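Local coordinates for type IV secretion system protein DotB (Yersinia pseudotuberculosis IP 31758, PDB 6GEF), which probably hydrolyses ATP as a hexameric AAA+ ATPase of the GSP E family that serves a type IVb secretion system, at residues Thr110-Phe115 and Tyr131-Ser136. Sequence-based numbering, arbitrary orientation.
Sequences TRYEVF and YRVNIS
This is an antiparallel pairing of beta strands at one border of the six-stranded antiparallel sheet, separate from the mixed sheet that probably carries the P-loop. Residues 110-115 belong to an edge strand within this chain, 108-115, and residues 131-136 to its neighbour, 128-140. Thr-110 and Val-133 form a hydrogen-bonded pair. Thr-110 N reaches Val-133 O at 2.9 Å, in the carbonyl plane. The return bond, Val-133 N to Thr-110 O, is nearly straight at hydrogen (172°), but its donor sits above the carbonyl plane. Arg-111 and Arg-132 follow as a non-hydrogen-bonded pair, CA to CA 4.8 Å. Tyr-131 O accepts a hydrogen bond from Tyr-112 N; a C-H...O contact from Arg-111 CA supplements it. The answering bond from Tyr-131 N to Tyr-112 O is bent and weak.

On the face of Tyr-112, Tyr-131 and Val-133, CG2 of Val-133 packs on CB of Tyr-112 at 3.4 Å. Tyr-112 has CG anti to its backbone N (chi1 180°). Its ring turns from strand 128-140 to meet Phe-41 of helix 38-50, planes at about 45°. The Tyr-131 ring presents an edge to Tyr-112 O. On the other face, Arg-132 is extended and Arg-111 bent; their NH2 atoms lie 5.5 Å apart. Arg-132 NH1 hydrogen-bonds to Ile-219 O and salt-bridges Glu-220. The whole is a twisted antiparallel beta ladder with one face packed against helices, part of the alpha+beta N-terminal domain of a secretion ATPase.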
loop_
_atom_site.group_PDB
_atom_site.type_symbol
_atom_site.label_atom_id
_atom_site.label_comp_id
_atom_site.label_asym_id
_atom_site.label_seq_id
_atom_site.Cartn_x
_atom_site.Cartn_y
_atom_site.Cartn_z
ATOM N N THR A 110 29.758 8.523 -17.125
ATOM C CA THR A 110 30.332 7.857 -18.283
ATOM C C THR A 110 31.768 7.468 -17.963
ATOM O O THR A 110 32.230 7.592 -16.844
ATOM C CB THR A 110 30.247 8.774 -19.542
ATOM O OG1 THR A 110 29.327 9.849 -19.304
ATOM C CG2 THR A 110 29.782 7.968 -20.742
ATOM N N ARG A 111 32.472 6.968 -18.977
ATOM C CA ARG A 111 33.896 6.725 -18.934
ATOM C C ARG A 111 34.604 7.564 -19.986
ATOM O O ARG A 111 34.062 7.823 -21.061
ATOM C CB ARG A 111 34.170 5.255 -19.172
ATOM C CG ARG A 111 33.817 4.351 -17.964
ATOM C CD ARG A 111 33.113 3.072 -18.381
ATOM N NE ARG A 111 31.839 3.371 -19.035
ATOM C CZ ARG A 111 30.697 3.644 -18.411
ATOM N NH1 ARG A 111 29.606 3.899 -19.122
ATOM N NH2 ARG A 111 30.673 3.675 -17.070
ATOM N N TYR A 112 35.808 8.018 -19.660
ATOM C CA TYR A 112 36.597 8.880 -20.517
ATOM C C TYR A 112 38.028 8.350 -20.541
ATOM O O TYR A 112 38.679 8.311 -19.497
ATOM C CB TYR A 112 36.565 10.322 -20.009
ATOM C CG TYR A 112 37.375 11.299 -20.841
ATOM C CD1 TYR A 112 36.871 11.828 -22.018
ATOM C CD2 TYR A 112 38.671 11.646 -20.467
ATOM C CE1 TYR A 112 37.606 12.716 -22.774
ATOM C CE2 TYR A 112 39.418 12.533 -21.201
ATOM C CZ TYR A 112 38.890 13.061 -22.369
ATOM O OH TYR A 112 39.618 13.952 -23.130
ATOM N N GLU A 113 38.511 8.010 -21.736
ATOM C CA GLU A 113 39.800 7.334 -21.878
ATOM C C GLU A 113 40.800 8.266 -22.527
ATOM O O GLU A 113 40.459 9.017 -23.451
ATOM C CB GLU A 113 39.647 6.074 -22.739
ATOM C CG GLU A 113 38.350 5.315 -22.573
ATOM C CD GLU A 113 38.284 4.490 -21.277
ATOM O OE1 GLU A 113 37.200 4.008 -20.912
ATOM O OE2 GLU A 113 39.327 4.339 -20.636
ATOM N N VAL A 114 42.030 8.244 -22.027
ATOM C CA VAL A 114 43.125 9.047 -22.585
ATOM C C VAL A 114 44.342 8.140 -22.712
ATOM O O VAL A 114 44.623 7.328 -21.828
ATOM C CB VAL A 114 43.435 10.281 -21.676
ATOM C CG1 VAL A 114 42.209 10.765 -20.960
ATOM C CG2 VAL A 114 44.506 9.964 -20.672
ATOM N N PHE A 115 45.096 8.356 -23.776
ATOM C CA PHE A 115 46.135 7.389 -24.203
ATOM C C PHE A 115 47.491 8.033 -24.006
ATOM O O PHE A 115 47.734 9.159 -24.472
ATOM C CB PHE A 115 45.954 6.975 -25.677
ATOM C CG PHE A 115 44.600 6.418 -25.993
ATOM C CD1 PHE A 115 43.507 7.285 -26.206
ATOM C CD2 PHE A 115 44.388 5.046 -26.022
ATOM C CE1 PHE A 115 42.241 6.779 -26.434
ATOM C CE2 PHE A 115 43.118 4.533 -26.276
ATOM C CZ PHE A 115 42.042 5.399 -26.484
ATOM N N TYR A 131 38.897 6.895 -16.972
ATOM C CA TYR A 131 38.353 7.743 -15.903
ATOM C C TYR A 131 36.857 7.547 -15.830
ATOM O O TYR A 131 36.193 7.416 -16.845
ATOM C CB TYR A 131 38.689 9.217 -16.148
ATOM C CG TYR A 131 40.156 9.550 -15.958
ATOM C CD1 TYR A 131 41.091 9.278 -16.972
ATOM C CD2 TYR A 131 40.620 10.107 -14.767
ATOM C CE1 TYR A 131 42.416 9.577 -16.788
ATOM C CE2 TYR A 131 41.956 10.406 -14.617
ATOM C CZ TYR A 131 42.852 10.125 -15.640
ATOM O OH TYR A 131 44.185 10.455 -15.456
ATOM N N ARG A 132 36.329 7.550 -14.616
ATOM C CA ARG A 132 34.887 7.616 -14.374
ATOM C C ARG A 132 34.484 9.083 -14.283
ATOM O O ARG A 132 34.948 9.807 -13.399
ATOM C CB ARG A 132 34.533 6.894 -13.077
ATOM C CG ARG A 132 35.184 5.513 -12.948
ATOM C CD ARG A 132 34.804 4.871 -11.642
ATOM N NE ARG A 132 35.382 3.534 -11.519
ATOM C CZ ARG A 132 34.827 2.411 -11.973
ATOM N NH1 ARG A 132 35.406 1.243 -11.770
ATOM N NH2 ARG A 132 33.657 2.464 -12.597
ATOM N N VAL A 133 33.621 9.529 -15.185
ATOM C CA VAL A 133 33.234 10.915 -15.308
ATOM C C VAL A 133 31.814 11.061 -14.783
ATOM O O VAL A 133 30.854 10.562 -15.379
ATOM C CB VAL A 133 33.310 11.386 -16.786
ATOM C CG1 VAL A 133 32.898 12.847 -16.917
ATOM C CG2 VAL A 133 34.718 11.159 -17.322
ATOM N N ASN A 134 31.680 11.755 -13.659
ATOM C CA ASN A 134 30.405 12.261 -13.190
ATOM C C ASN A 134 30.290 13.738 -13.509
ATOM O O ASN A 134 31.186 14.503 -13.191
ATOM C CB ASN A 134 30.279 12.045 -11.675
ATOM C CG ASN A 134 29.120 12.805 -11.083
ATOM O OD1 ASN A 134 29.307 13.877 -10.507
ATOM N ND2 ASN A 134 27.946 12.234 -11.171
ATOM N N ILE A 135 29.181 14.124 -14.126
ATOM C CA ILE A 135 28.854 15.515 -14.398
ATOM C C ILE A 135 27.585 15.876 -13.634
ATOM O O ILE A 135 26.538 15.328 -13.906
ATOM C CB ILE A 135 28.680 15.766 -15.917
ATOM C CG1 ILE A 135 29.961 15.403 -16.656
ATOM C CG2 ILE A 135 28.322 17.217 -16.187
ATOM C CD1 ILE A 135 29.988 15.764 -18.104
ATOM N N SER A 136 27.699 16.812 -12.714
ATOM C CA SER A 136 26.651 17.085 -11.728
ATOM C C SER A 136 26.311 18.560 -11.726
ATOM O O SER A 136 27.217 19.401 -11.776
ATOM C CB SER A 136 27.078 16.669 -10.307
ATOM O OG SER A 136 27.023 15.258 -10.144
#